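Local coordinates for protein triacylglycerol lipase (Clostridium botulinum, PDB 5AH1) that hydrolyses synthetic polyesters and probably triacylglycerols, as a zinc-binding esterase of the alpha/beta-hydrolase fold, at residues Ile80-Gly85 with Thr117-Val122; Tyr136-Gly141 with Arg161-Ile166; Ile221-Thr226 with Ser445-Leu450; Ile188-Gln193 with Gln314-Trp319; Phe60-Pro65 with Glu404-Gly409. All coordinates share one frame; numbering follows the deposited sequence.

Contact 1: Ile80-Gly85 with Thr117-Val122; sequences IVLVHG and TYTATV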
# COMPACT_ATOMS: atom_id res chain seq x y z
N ILE A 80 8.43 5.31 -13.08
CA ILE A 80 7.50 4.88 -12.05
C ILE A 80 8.26 4.01 -11.04
O ILE A 80 9.10 3.20 -11.41
CB ILE A 80 6.34 4.06 -12.69
CG1 ILE A 80 5.43 4.99 -13.50
CG2 ILE A 80 5.55 3.27 -11.66
CD1 ILE A 80 4.53 4.28 -14.49
N VAL A 81 7.96 4.20 -9.76
CA VAL A 81 8.40 3.31 -8.70
C VAL A 81 7.14 2.76 -8.02
O VAL A 81 6.32 3.52 -7.48
CB VAL A 81 9.34 4.02 -7.69
CG1 VAL A 81 9.68 3.10 -6.52
CG2 VAL A 81 10.62 4.48 -8.38
N LEU A 82 7.03 1.44 -8.01
CA LEU A 82 5.89 0.71 -7.45
C LEU A 82 6.17 0.33 -6.00
O LEU A 82 7.26 -0.16 -5.69
CB LEU A 82 5.68 -0.57 -8.26
CG LEU A 82 5.39 -0.40 -9.76
CD1 LEU A 82 5.43 -1.74 -10.45
CD2 LEU A 82 4.05 0.25 -9.99
N VAL A 83 5.18 0.54 -5.13
CA VAL A 83 5.33 0.31 -3.70
C VAL A 83 4.14 -0.49 -3.14
O VAL A 83 3.01 -0.02 -3.11
CB VAL A 83 5.48 1.63 -2.94
CG1 VAL A 83 5.75 1.35 -1.45
CG2 VAL A 83 6.58 2.51 -3.55
N HIS A 84 4.44 -1.73 -2.75
CA HIS A 84 3.45 -2.66 -2.23
C HIS A 84 2.89 -2.24 -0.86
O HIS A 84 3.44 -1.36 -0.18
CB HIS A 84 4.10 -4.04 -2.09
CG HIS A 84 5.21 -4.08 -1.09
ND1 HIS A 84 4.99 -4.19 0.26
CD2 HIS A 84 6.56 -4.00 -1.24
CE1 HIS A 84 6.14 -4.19 0.90
NE2 HIS A 84 7.11 -4.07 0.02
N GLY A 85 1.81 -2.90 -0.49
CA GLY A 85 1.16 -2.68 0.79
C GLY A 85 1.54 -3.62 1.92
O GLY A 85 2.67 -4.08 2.04
N THR A 117 10.21 1.69 -15.30
CA THR A 117 9.54 1.29 -14.07
C THR A 117 10.44 0.44 -13.19
O THR A 117 11.11 -0.48 -13.67
CB THR A 117 8.26 0.48 -14.37
OG1 THR A 117 7.35 1.27 -15.15
CG2 THR A 117 7.54 0.04 -13.09
N TYR A 118 10.41 0.76 -11.90
CA TYR A 118 11.11 0.01 -10.86
C TYR A 118 10.14 -0.41 -9.78
O TYR A 118 9.04 0.15 -9.64
CB TYR A 118 12.20 0.88 -10.23
CG TYR A 118 13.15 1.44 -11.25
CD1 TYR A 118 14.21 0.67 -11.69
CD2 TYR A 118 12.96 2.69 -11.82
CE1 TYR A 118 15.07 1.13 -12.64
CE2 TYR A 118 13.84 3.17 -12.79
CZ TYR A 118 14.89 2.38 -13.20
OH TYR A 118 15.78 2.81 -14.17
N THR A 119 10.57 -1.38 -8.99
CA THR A 119 9.79 -1.89 -7.88
C THR A 119 10.60 -1.71 -6.60
O THR A 119 11.76 -2.12 -6.54
CB THR A 119 9.46 -3.38 -8.07
OG1 THR A 119 8.69 -3.54 -9.26
CG2 THR A 119 8.66 -3.92 -6.90
N ALA A 120 10.00 -1.08 -5.60
CA ALA A 120 10.63 -0.95 -4.29
C ALA A 120 10.00 -1.93 -3.32
O ALA A 120 8.79 -2.18 -3.38
CB ALA A 120 10.52 0.46 -3.77
N THR A 121 10.80 -2.42 -2.38
CA THR A 121 10.32 -3.38 -1.40
C THR A 121 10.67 -2.88 -0.00
O THR A 121 11.81 -2.50 0.25
CB THR A 121 10.87 -4.77 -1.71
OG1 THR A 121 10.37 -5.15 -3.00
CG2 THR A 121 10.44 -5.78 -0.66
N VAL A 122 9.66 -2.85 0.87
CA VAL A 122 9.79 -2.33 2.22
C VAL A 122 9.18 -3.32 3.22
O VAL A 122 8.67 -4.37 2.82
CB VAL A 122 9.15 -0.92 2.33
CG1 VAL A 122 9.84 0.05 1.36
CG2 VAL A 122 7.65 -0.97 2.07
O HOH W 1 6.42 -2.99 -4.48
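Ile80 to Val83 and Thr117 to Ala120 run side by side as parallel strands of the alpha/beta-hydrolase sheet, the two ends of a beta-alpha-beta unit whose crossover carries helix 106-112. The backbone ladder alternates: Tyr118 N gives to Ile80 O at 2.8 Å, Leu82 N to Tyr118 O at 2.9 Å, and Ala120 N to Leu82 O. On one face Val81 CG1 rests on Ala120 CB at 3.9 Å. On the other, Leu82 CD1 reaches Thr117 CG2 at 3.8 Å.

Past the strands, water 1 donates a 2.7 Å bond to Ala120 O and accepts a weak one from His84 N. His84 CG sits between its backbone N and carbonyl carbon (chi1 64°), and the ring spans the gap. ND1 donates to Gly85 O, which leaves NE2 as an acceptor for Val122 N at 3.0 Å, a nearly straight bond (174°) tilted 23° from the ring plane.

Further out, the small methyl of Ala120 leaves room for Leu135 and Tyr138 of helix 128-140. Strand 80-83 continues the sheet through backbone bonds to strand 176-181, while strand 117-120 is outermost on this side. The crossover helix holds that edge strand through a hydrogen bond between Gln107 OE1 and Thr119 OG1.

Contact 2: Tyr136-Gly141 with Arg161-Ile166; sequences YAYIVG and RTYPGI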
# COMPACT_ATOMS: atom_id res chain seq x y z
N TYR A 136 13.13 5.24 1.03
CA TYR A 136 14.22 6.17 0.74
C TYR A 136 15.52 5.44 0.43
O TYR A 136 16.13 5.64 -0.63
CB TYR A 136 14.38 7.16 1.90
CG TYR A 136 15.58 8.06 1.76
CD1 TYR A 136 15.53 9.21 1.00
CD2 TYR A 136 16.76 7.75 2.39
CE1 TYR A 136 16.64 10.02 0.86
CE2 TYR A 136 17.88 8.54 2.26
CZ TYR A 136 17.82 9.68 1.48
OH TYR A 136 18.93 10.48 1.36
N ALA A 137 15.93 4.54 1.31
CA ALA A 137 17.17 3.80 1.10
C ALA A 137 17.09 2.86 -0.09
O ALA A 137 18.08 2.66 -0.79
CB ALA A 137 17.53 3.04 2.35
N TYR A 138 15.92 2.27 -0.31
CA TYR A 138 15.75 1.34 -1.42
C TYR A 138 15.96 2.05 -2.75
O TYR A 138 16.49 1.46 -3.70
CB TYR A 138 14.35 0.69 -1.39
CG TYR A 138 14.33 -0.61 -2.14
CD1 TYR A 138 14.14 -0.64 -3.51
CD2 TYR A 138 14.60 -1.81 -1.50
CE1 TYR A 138 14.17 -1.82 -4.22
CE2 TYR A 138 14.64 -3.00 -2.20
CZ TYR A 138 14.42 -3.00 -3.56
OH TYR A 138 14.48 -4.17 -4.27
N ILE A 139 15.55 3.31 -2.81
CA ILE A 139 15.70 4.10 -4.03
C ILE A 139 17.12 4.67 -4.20
O ILE A 139 17.74 4.47 -5.26
CB ILE A 139 14.66 5.26 -4.06
CG1 ILE A 139 13.23 4.70 -4.15
CG2 ILE A 139 14.90 6.21 -5.23
CD1 ILE A 139 12.13 5.72 -3.91
N VAL A 140 17.59 5.37 -3.18
CA VAL A 140 18.87 6.06 -3.20
C VAL A 140 20.06 5.11 -3.07
O VAL A 140 21.13 5.34 -3.64
CB VAL A 140 18.90 7.13 -2.08
CG1 VAL A 140 20.25 7.82 -2.02
CG2 VAL A 140 17.79 8.15 -2.29
N GLY A 141 19.86 4.04 -2.32
CA GLY A 141 20.93 3.14 -1.92
C GLY A 141 21.43 3.50 -0.53
O GLY A 141 21.36 4.64 -0.11
N ARG A 161 18.56 -2.47 7.40
CA ARG A 161 19.30 -3.21 6.40
C ARG A 161 19.85 -2.27 5.33
O ARG A 161 19.64 -1.05 5.37
CB ARG A 161 18.46 -4.35 5.84
CG ARG A 161 17.25 -3.96 5.07
CD ARG A 161 16.58 -5.21 4.48
NE ARG A 161 16.10 -6.15 5.49
CZ ARG A 161 15.77 -7.42 5.26
NH1 ARG A 161 15.85 -7.93 4.04
NH2 ARG A 161 15.36 -8.19 6.25
N THR A 162 20.63 -2.84 4.43
CA THR A 162 21.35 -2.08 3.42
C THR A 162 20.91 -2.49 2.03
O THR A 162 20.77 -3.69 1.75
CB THR A 162 22.87 -2.31 3.59
OG1 THR A 162 23.26 -1.87 4.90
CG2 THR A 162 23.68 -1.55 2.55
N TYR A 163 20.69 -1.50 1.17
CA TYR A 163 20.20 -1.71 -0.19
C TYR A 163 21.12 -1.09 -1.22
O TYR A 163 21.79 -0.09 -0.94
CB TYR A 163 18.83 -1.06 -0.36
CG TYR A 163 17.78 -1.66 0.52
CD1 TYR A 163 17.33 -2.96 0.31
CD2 TYR A 163 17.19 -0.92 1.54
CE1 TYR A 163 16.35 -3.51 1.11
CE2 TYR A 163 16.21 -1.45 2.32
CZ TYR A 163 15.79 -2.74 2.11
OH TYR A 163 14.80 -3.25 2.90
N PRO A 164 21.14 -1.65 -2.44
CA PRO A 164 22.01 -1.08 -3.48
C PRO A 164 21.49 0.24 -4.09
O PRO A 164 22.30 1.07 -4.49
CB PRO A 164 22.07 -2.21 -4.53
CG PRO A 164 20.82 -2.99 -4.33
CD PRO A 164 20.54 -2.93 -2.85
N GLY A 165 20.18 0.42 -4.14
CA GLY A 165 19.60 1.60 -4.75
C GLY A 165 19.11 1.29 -6.15
O GLY A 165 19.90 0.82 -6.97
N ILE A 166 17.83 1.51 -6.41
CA ILE A 166 17.26 1.23 -7.74
C ILE A 166 17.14 2.45 -8.63
O ILE A 166 16.95 2.32 -9.83
CB ILE A 166 15.87 0.56 -7.68
CG1 ILE A 166 14.93 1.40 -6.80
CG2 ILE A 166 16.00 -0.88 -7.20
CD1 ILE A 166 13.48 1.00 -6.86
O HOH W 2 17.82 -1.06 -3.71
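Ala137 and Tyr138, near the end of helix 128-140, pack on Tyr163 at the end of strand 159-163, where the chain returns from a two-stranded antiparallel sheet (142-145 with 159-163) whose strands are joined through helix 148-154. Helix 128-140 carries the zinc ligand Asp130, and the chain between the two segments carries His150 and His156, so the contact ties together the two ends of this zinc-binding insertion. Ala137 sets its CB at the edge of the Tyr163 ring, 4.1 Å from CD2; a small residue lets the helix come close.

Tyr138 does most of the packing. Its CG lies anti to the backbone N (chi1 -158°), and its CD2 stands over one face of the Tyr163 ring, toward the rim, 3.5 Å from CD1. The two ring planes are inclined at 57°. The ring also meets Ile166, where in one of two conformers CG2 lies 3.6 Å from CE1. The backbone O of Tyr138 accepts from Ile166 N at 3.0 Å, a bent bond (142°), and water 2 links the same oxygen to Gly165 N.

Ile139 adds a backbone bond to Tyr167, just after strand 159-163. Gly141 and Gly165 both have positive phi, and with no side chains between them the backbones pack in direct contact: Gly141 CA lies against Tyr163 O and Pro164 O, and Gly141 N is 3.5 Å from Gly165 CA.

Contact 3: Ile221-Thr226 with Ser445-Leu450; sequences IHSVST and SFLSNL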
# COMPACT_ATOMS: atom_id res chain seq x y z
N ILE A 221 9.51 14.07 -6.20
CA ILE A 221 8.30 13.31 -6.49
C ILE A 221 7.35 14.16 -7.35
O ILE A 221 6.91 15.22 -6.92
CB ILE A 221 7.58 12.90 -5.20
CG1 ILE A 221 8.56 12.25 -4.20
CG2 ILE A 221 6.43 12.01 -5.55
CD1 ILE A 221 9.31 11.05 -4.74
N HIS A 222 7.08 13.71 -8.57
CA HIS A 222 6.17 14.44 -9.43
C HIS A 222 4.71 14.10 -9.17
O HIS A 222 3.84 14.97 -9.24
CB HIS A 222 6.51 14.19 -10.90
CG HIS A 222 5.92 15.20 -11.83
ND1 HIS A 222 5.99 16.55 -11.59
CD2 HIS A 222 5.27 15.05 -13.00
CE1 HIS A 222 5.41 17.20 -12.58
NE2 HIS A 222 4.95 16.31 -13.44
N SER A 223 4.44 12.83 -8.89
CA SER A 223 3.10 12.40 -8.57
C SER A 223 3.11 11.27 -7.57
O SER A 223 4.05 10.49 -7.48
CB SER A 223 2.35 11.96 -9.83
OG SER A 223 2.84 10.72 -10.33
N VAL A 224 2.00 11.20 -6.84
CA VAL A 224 1.68 10.16 -5.88
C VAL A 224 0.33 9.58 -6.26
O VAL A 224 -0.66 10.31 -6.34
CB VAL A 224 1.61 10.76 -4.46
CG1 VAL A 224 0.88 9.83 -3.47
CG2 VAL A 224 3.00 11.09 -3.98
N SER A 225 0.28 8.28 -6.54
CA SER A 225 -0.95 7.59 -6.88
C SER A 225 -1.20 6.50 -5.85
O SER A 225 -0.35 5.63 -5.67
CB SER A 225 -0.85 6.95 -8.26
OG SER A 225 -0.74 7.91 -9.29
N THR A 226 -2.36 6.58 -5.19
CA THR A 226 -2.78 5.54 -4.24
C THR A 226 -3.85 4.69 -4.90
O THR A 226 -4.71 5.19 -5.61
CB THR A 226 -3.25 6.13 -2.88
OG1 THR A 226 -4.53 6.77 -2.99
CG2 THR A 226 -2.24 7.11 -2.33
N SER A 445 1.20 5.83 -19.44
CA SER A 445 1.09 6.81 -20.53
C SER A 445 0.44 8.10 -20.01
O SER A 445 0.93 9.21 -20.27
CB SER A 445 0.29 6.25 -21.70
OG SER A 445 0.99 5.19 -22.34
N PHE A 446 -0.66 7.96 -19.27
CA PHE A 446 -1.37 9.09 -18.69
C PHE A 446 -0.39 9.94 -17.86
O PHE A 446 -0.30 11.15 -18.05
CB PHE A 446 -2.54 8.54 -17.85
CG PHE A 446 -3.40 9.60 -17.17
CD1 PHE A 446 -3.02 10.15 -15.96
CD2 PHE A 446 -4.60 10.00 -17.73
CE1 PHE A 446 -3.81 11.09 -15.32
CE2 PHE A 446 -5.40 10.94 -17.09
CZ PHE A 446 -5.00 11.48 -15.88
N LEU A 447 0.34 9.30 -16.94
CA LEU A 447 1.24 10.02 -16.06
C LEU A 447 2.36 10.77 -16.81
O LEU A 447 2.84 11.83 -16.36
CB LEU A 447 1.85 9.06 -15.02
CG LEU A 447 0.86 8.49 -14.00
CD1 LEU A 447 1.55 7.42 -13.16
CD2 LEU A 447 0.28 9.57 -13.09
N SER A 448 2.78 10.23 -17.95
CA SER A 448 3.84 10.84 -18.75
C SER A 448 3.44 12.21 -19.33
O SER A 448 4.31 12.98 -19.75
CB SER A 448 4.27 9.92 -19.89
OG SER A 448 3.39 10.01 -21.00
N ASN A 449 2.15 12.52 -19.34
CA ASN A 449 1.69 13.81 -19.85
C ASN A 449 1.76 14.93 -18.82
O ASN A 449 1.64 16.09 -19.19
CB ASN A 449 0.26 13.73 -20.35
CG ASN A 449 0.10 12.80 -21.51
OD1 ASN A 449 0.56 13.08 -22.62
ND2 ASN A 449 -0.56 11.69 -21.27
N LEU A 450 1.93 14.60 -17.54
CA LEU A 450 1.83 15.61 -16.51
C LEU A 450 2.89 16.69 -16.63
O LEU A 450 4.09 16.39 -16.69
CB LEU A 450 1.94 14.97 -15.13
CG LEU A 450 0.77 14.08 -14.74
CD1 LEU A 450 1.17 13.26 -13.52
CD2 LEU A 450 -0.50 14.88 -14.46
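His222 and Leu450 meet where strand 221-227 of the central sheet passes the end of helix 437-448. His222 CG is anti to the backbone N (chi1 -162°), and the ring edge is presented to Leu450: NE2 lies 3.7 Å from CB and makes a weak hydrogen bond, 3.4 Å long, to Leu450 O. That oxygen also accepts from Asn76 ND2, while Tyr78 and Tyr327 meet the His222 ring edge-to-face.

Leu447 and Leu450 adopt similar conformations, each CG anti to its carbonyl carbon, and both side chains start toward the strand. Leu450 CD1 touches Ser223 CB at 4.1 Å, and Leu447 CD2 approaches Ser223 OG at 3.9 Å. Serines are small enough for the leucines to lie close to the sheet, and their hydroxyls turn to other partners: Ser223 OG to His177 ND1, Ser225 OG to Tyr443 OH.

Leucine methyls thus lie against serine CB and OG atoms, the buried hydroxyls are satisfied by neighbours, and the one direct polar link is weak: the contact is modest packing rather than a polar tie.

Contact 4: Ile188-Gln193 with Gln314-Trp319; sequences IRTLTQ and QELNTW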
# COMPACT_ATOMS: atom_id res chain seq x y z
N ILE A 188 3.93 6.07 0.53
CA ILE A 188 4.46 7.04 -0.45
C ILE A 188 4.04 8.47 -0.13
O ILE A 188 4.81 9.41 -0.37
CB ILE A 188 4.12 6.66 -1.94
CG1 ILE A 188 2.61 6.63 -2.20
CG2 ILE A 188 4.75 5.31 -2.26
CD1 ILE A 188 2.25 6.43 -3.66
N ARG A 189 2.87 8.65 0.48
CA ARG A 189 2.49 9.97 0.97
C ARG A 189 3.50 10.43 2.01
O ARG A 189 3.90 11.58 2.05
CB ARG A 189 1.09 9.97 1.57
CG ARG A 189 -0.07 9.88 0.56
CD ARG A 189 -1.40 9.63 1.26
NE ARG A 189 -1.59 10.56 2.38
CZ ARG A 189 -2.14 10.25 3.55
NH1 ARG A 189 -2.72 9.07 3.71
NH2 ARG A 189 -2.14 11.14 4.52
N THR A 190 3.86 9.51 2.89
CA THR A 190 4.76 9.78 4.03
C THR A 190 6.17 10.12 3.54
O THR A 190 6.79 11.09 3.98
CB THR A 190 4.81 8.58 5.00
OG1 THR A 190 3.48 8.31 5.46
CG2 THR A 190 5.69 8.84 6.21
N LEU A 191 6.68 9.35 2.58
CA LEU A 191 7.98 9.67 2.00
C LEU A 191 7.96 11.06 1.37
O LEU A 191 8.90 11.83 1.54
CB LEU A 191 8.37 8.63 0.95
CG LEU A 191 9.69 8.93 0.24
CD1 LEU A 191 10.86 8.70 1.15
CD2 LEU A 191 9.87 8.11 -1.03
N THR A 192 6.89 11.38 0.64
CA THR A 192 6.82 12.66 -0.05
C THR A 192 6.80 13.82 0.96
O THR A 192 7.47 14.84 0.79
CB THR A 192 5.60 12.70 -0.99
OG1 THR A 192 5.72 11.64 -1.95
CG2 THR A 192 5.52 14.03 -1.70
N GLN A 193 6.13 13.61 2.09
CA GLN A 193 6.07 14.59 3.17
C GLN A 193 7.46 14.83 3.75
O GLN A 193 7.91 15.96 3.92
CB GLN A 193 5.12 14.12 4.26
CG GLN A 193 5.11 15.00 5.49
CD GLN A 193 4.50 16.35 5.26
OE1 GLN A 193 3.59 16.51 4.43
NE2 GLN A 193 5.00 17.33 5.98
N GLN A 314 -5.70 8.46 10.91
CA GLN A 314 -6.00 9.84 11.26
C GLN A 314 -4.76 10.53 11.80
O GLN A 314 -4.45 11.66 11.42
CB GLN A 314 -7.13 9.88 12.28
CG GLN A 314 -7.48 11.26 12.78
CD GLN A 314 -8.70 11.22 13.68
OE1 GLN A 314 -9.79 11.58 13.29
NE2 GLN A 314 -8.51 10.72 14.89
N GLU A 315 -4.05 9.86 12.71
CA GLU A 315 -2.83 10.45 13.25
C GLU A 315 -1.80 10.77 12.15
O GLU A 315 -1.20 11.84 12.15
CB GLU A 315 -2.20 9.56 14.32
CG GLU A 315 -1.00 10.22 15.00
CD GLU A 315 -0.30 9.36 16.04
OE1 GLU A 315 -0.52 8.14 16.07
OE2 GLU A 315 0.52 9.90 16.81
N LEU A 316 -1.57 9.83 11.24
CA LEU A 316 -0.69 10.06 10.09
C LEU A 316 -1.13 11.29 9.30
O LEU A 316 -0.31 12.13 8.95
CB LEU A 316 -0.65 8.82 9.20
CG LEU A 316 0.43 8.85 8.11
CD1 LEU A 316 1.80 8.54 8.72
CD2 LEU A 316 0.12 7.90 6.98
N ASN A 317 -2.43 11.40 9.10
CA ASN A 317 -2.99 12.48 8.31
C ASN A 317 -2.76 13.85 8.93
O ASN A 317 -2.80 14.86 8.21
CB ASN A 317 -4.47 12.25 8.10
CG ASN A 317 -4.77 11.05 7.25
OD1 ASN A 317 -3.88 10.49 6.60
ND2 ASN A 317 -6.05 10.66 7.20
N THR A 318 -2.58 13.92 10.25
CA THR A 318 -2.38 15.21 10.88
C THR A 318 -1.03 15.85 10.54
O THR A 318 -0.85 17.03 10.80
CB THR A 318 -2.56 15.16 12.42
OG1 THR A 318 -1.50 14.39 12.98
CG2 THR A 318 -3.93 14.62 12.79
N TRP A 319 -0.12 15.10 9.92
CA TRP A 319 1.16 15.68 9.51
C TRP A 319 1.59 15.32 8.09
O TRP A 319 2.44 16.00 7.52
CB TRP A 319 2.27 15.35 10.51
CG TRP A 319 2.71 13.92 10.54
CD1 TRP A 319 2.10 12.88 11.18
CD2 TRP A 319 3.86 13.36 9.88
NE1 TRP A 319 2.80 11.71 10.96
CE2 TRP A 319 3.89 11.99 10.16
CE3 TRP A 319 4.86 13.91 9.07
CZ2 TRP A 319 4.88 11.15 9.66
CZ3 TRP A 319 5.85 13.07 8.60
CH2 TRP A 319 5.85 11.71 8.88
O HOH W 3 -3.46 7.67 6.36
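Thr190 and Leu316 mark the close approach of helix 183-197 to helix 310-317, with CA atoms 8.2 Å apart; one turn further along, Gln193 faces Trp319 at a similar separation.

The polar link is made by Arg189, whose chain bends at chi3 (49°), turning NE out of the extended line of the side chain. NH2 donates to Asn317 OD1 at 2.8 Å; the oxygen lies in the guanidinium plane, but the donor sits 37° above the plane of the amide. Water 3 accepts from Arg189 NH1 and probably also bonds Asn317 OD1. Arg189 also binds Val320 O and Asn231 OD1, and Asn317 ND2 gives to Asn231 O and Leu397 O. A long, many-armed arginine thus suits a buried spot ringed by carbonyl oxygens.

Between the helices Leu316 meets Thr190 at about a right angle, with CD1 and CD2 both 3.7 Å from OG1, whose own bond goes to Gln186 O. Trp319 fills the far end: CH2 lies 3.9 Å from Thr190 CG2, and CZ3 is 3.7 Å from Gln193 CG. Gln193 OE1 accepts from Lys321 N.

Helix 183-197 begins within the Gly180/Ser182/Gly184 pattern, directly after Ser182, consistent with the nucleophile elbow of alpha/beta-hydrolases, and helix 310-317 packs beside it.

Contact 5: Phe60-Pro65 with Glu404-Gly409; sequences FPVEFP and EQYNGG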
# COMPACT_ATOMS: atom_id res chain seq x y z
N PHE A 60 -8.78 1.19 -18.62
CA PHE A 60 -8.43 2.46 -18.02
C PHE A 60 -9.52 3.45 -18.45
O PHE A 60 -9.90 3.48 -19.62
CB PHE A 60 -7.03 2.90 -18.44
CG PHE A 60 -6.55 4.08 -17.69
CD1 PHE A 60 -6.00 3.91 -16.42
CD2 PHE A 60 -6.66 5.36 -18.20
CE1 PHE A 60 -5.58 5.00 -15.68
CE2 PHE A 60 -6.24 6.46 -17.46
CZ PHE A 60 -5.69 6.27 -16.21
N PRO A 61 -10.06 4.24 -17.52
CA PRO A 61 -11.35 4.89 -17.80
C PRO A 61 -11.32 6.22 -18.55
O PRO A 61 -12.36 6.62 -19.05
CB PRO A 61 -11.93 5.11 -16.41
CG PRO A 61 -10.73 5.31 -15.57
CD PRO A 61 -9.72 4.33 -16.09
N VAL A 62 -10.17 6.90 -18.61
CA VAL A 62 -10.14 8.25 -19.16
C VAL A 62 -8.91 8.46 -20.02
O VAL A 62 -7.91 7.75 -19.90
CB VAL A 62 -10.17 9.33 -18.05
CG1 VAL A 62 -11.44 9.21 -17.21
CG2 VAL A 62 -8.95 9.22 -17.15
N GLU A 63 -9.03 9.42 -20.92
CA GLU A 63 -7.88 9.95 -21.64
C GLU A 63 -7.32 11.12 -20.84
O GLU A 63 -8.03 11.77 -20.07
CB GLU A 63 -8.27 10.40 -23.05
CG GLU A 63 -8.56 9.25 -24.03
CD GLU A 63 -7.30 8.48 -24.45
OE1 GLU A 63 -6.28 9.10 -24.83
OE2 GLU A 63 -7.34 7.22 -24.41
N PHE A 64 -6.04 11.38 -21.02
CA PHE A 64 -5.43 12.52 -20.38
C PHE A 64 -6.11 13.80 -20.87
O PHE A 64 -6.48 13.90 -22.05
CB PHE A 64 -3.92 12.58 -20.66
CG PHE A 64 -3.22 13.61 -19.83
CD1 PHE A 64 -2.85 13.31 -18.52
CD2 PHE A 64 -2.98 14.88 -20.32
CE1 PHE A 64 -2.24 14.27 -17.72
CE2 PHE A 64 -2.38 15.83 -19.52
CZ PHE A 64 -2.01 15.52 -18.22
N PRO A 65 -6.32 14.78 -19.98
CA PRO A 65 -7.01 16.00 -20.41
C PRO A 65 -6.44 16.64 -21.68
O PRO A 65 -5.23 16.81 -21.82
CB PRO A 65 -6.84 16.94 -19.22
CG PRO A 65 -6.74 16.05 -18.05
CD PRO A 65 -6.02 14.82 -18.54
N GLU A 404 -11.10 16.32 -4.79
CA GLU A 404 -12.19 16.53 -5.74
C GLU A 404 -12.26 15.35 -6.67
O GLU A 404 -11.24 14.78 -7.04
CB GLU A 404 -11.95 17.77 -6.59
CG GLU A 404 -11.82 19.08 -5.85
CD GLU A 404 -11.55 20.24 -6.82
OE1 GLU A 404 -11.78 20.07 -8.05
OE2 GLU A 404 -11.11 21.32 -6.38
N GLN A 405 -13.48 14.98 -7.06
CA GLN A 405 -13.64 13.94 -8.05
C GLN A 405 -13.10 14.44 -9.39
O GLN A 405 -13.30 15.60 -9.76
CB GLN A 405 -15.10 13.49 -8.16
CG GLN A 405 -15.69 12.93 -6.85
CD GLN A 405 -14.93 11.74 -6.27
OE1 GLN A 405 -14.75 10.70 -6.92
NE2 GLN A 405 -14.48 11.88 -5.02
N TYR A 406 -12.38 13.57 -10.09
CA TYR A 406 -11.79 13.92 -11.36
C TYR A 406 -12.87 14.43 -12.31
O TYR A 406 -13.94 13.84 -12.42
CB TYR A 406 -11.11 12.68 -11.95
CG TYR A 406 -10.45 12.93 -13.27
CD1 TYR A 406 -9.25 13.62 -13.35
CD2 TYR A 406 -11.02 12.46 -14.43
CE1 TYR A 406 -8.64 13.85 -14.56
CE2 TYR A 406 -10.42 12.68 -15.65
CZ TYR A 406 -9.22 13.37 -15.71
OH TYR A 406 -8.62 13.59 -16.93
N ASN A 407 -12.57 15.54 -12.97
CA ASN A 407 -13.56 16.26 -13.77
C ASN A 407 -13.04 16.59 -15.16
O ASN A 407 -13.49 17.55 -15.77
CB ASN A 407 -13.93 17.57 -13.06
CG ASN A 407 -12.79 18.58 -13.04
OD1 ASN A 407 -11.62 18.25 -13.28
ND2 ASN A 407 -13.12 19.83 -12.74
N GLY A 408 -12.08 15.80 -15.64
CA GLY A 408 -11.55 16.00 -16.98
C GLY A 408 -10.40 16.98 -17.06
O GLY A 408 -9.95 17.34 -18.15
N GLY A 409 -9.92 17.42 -15.90
CA GLY A 409 -8.70 18.20 -15.81
C GLY A 409 -7.95 17.72 -14.59
O GLY A 409 -8.56 17.21 -13.65
O HOH W 4 -10.11 13.15 -19.07
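Tyr406 and Glu63 are joined through a single water: water 4 donates to Glu63 O at 2.7 Å and lies 2.6 Å from Tyr406 OH, at the edge of the phenol ring and in its plane. Tyr406 starts toward segment 60-65, and with CG anti to the backbone N (chi1 -179°) the ring is carried on across the gap. CE2 meets the two methyls of Val62, CG1 being 3.9 Å away, as the side chains slide past each other in opposite directions. The hydroxyl oxygen lies 3.3 Å from Pro65 CG.

Pro65 suits this place because its compact ring fits against both the phenol and the turn that follows it. Its CB lies 3.3 Å from Gly408 O, and its CG packs on Gly409 CA. That turn is an Asx turn, in which Asn407 OD1 accepts from Gly409 N at 3.2 Å.

The arrangement is surface packing: the irregular chain between helix 49-54 and strand 80-83 lies against the loop leaving strand 403-405, an outermost strand of the parallel sheet.

Overall arrangement
Contacts 1, 3 and 5 all reach the seven-stranded parallel sheet: contact 1 at the edge formed by 117-120, contact 3 inside it, and contact 5 beside the opposite edge strand, 403-405. The centres of contacts 1 and 5 are 24 Å apart. Contact 2 follows contact 1 along the chain and touches it through Tyr138 and Ile166, which pack on strand 117-120. Contact 4 touches contacts 1 and 3, with Ile188 packing on Val83 and Val224, and contact 2, with Leu191 on Tyr136. Contacts 3 and 5, 13 Å apart, meet through Phe64 and Phe446. Contact 5 encloses contacts 1, 2 and 4 in sequence and crosses contact 3, bringing early and late chain together around one hydrolase core.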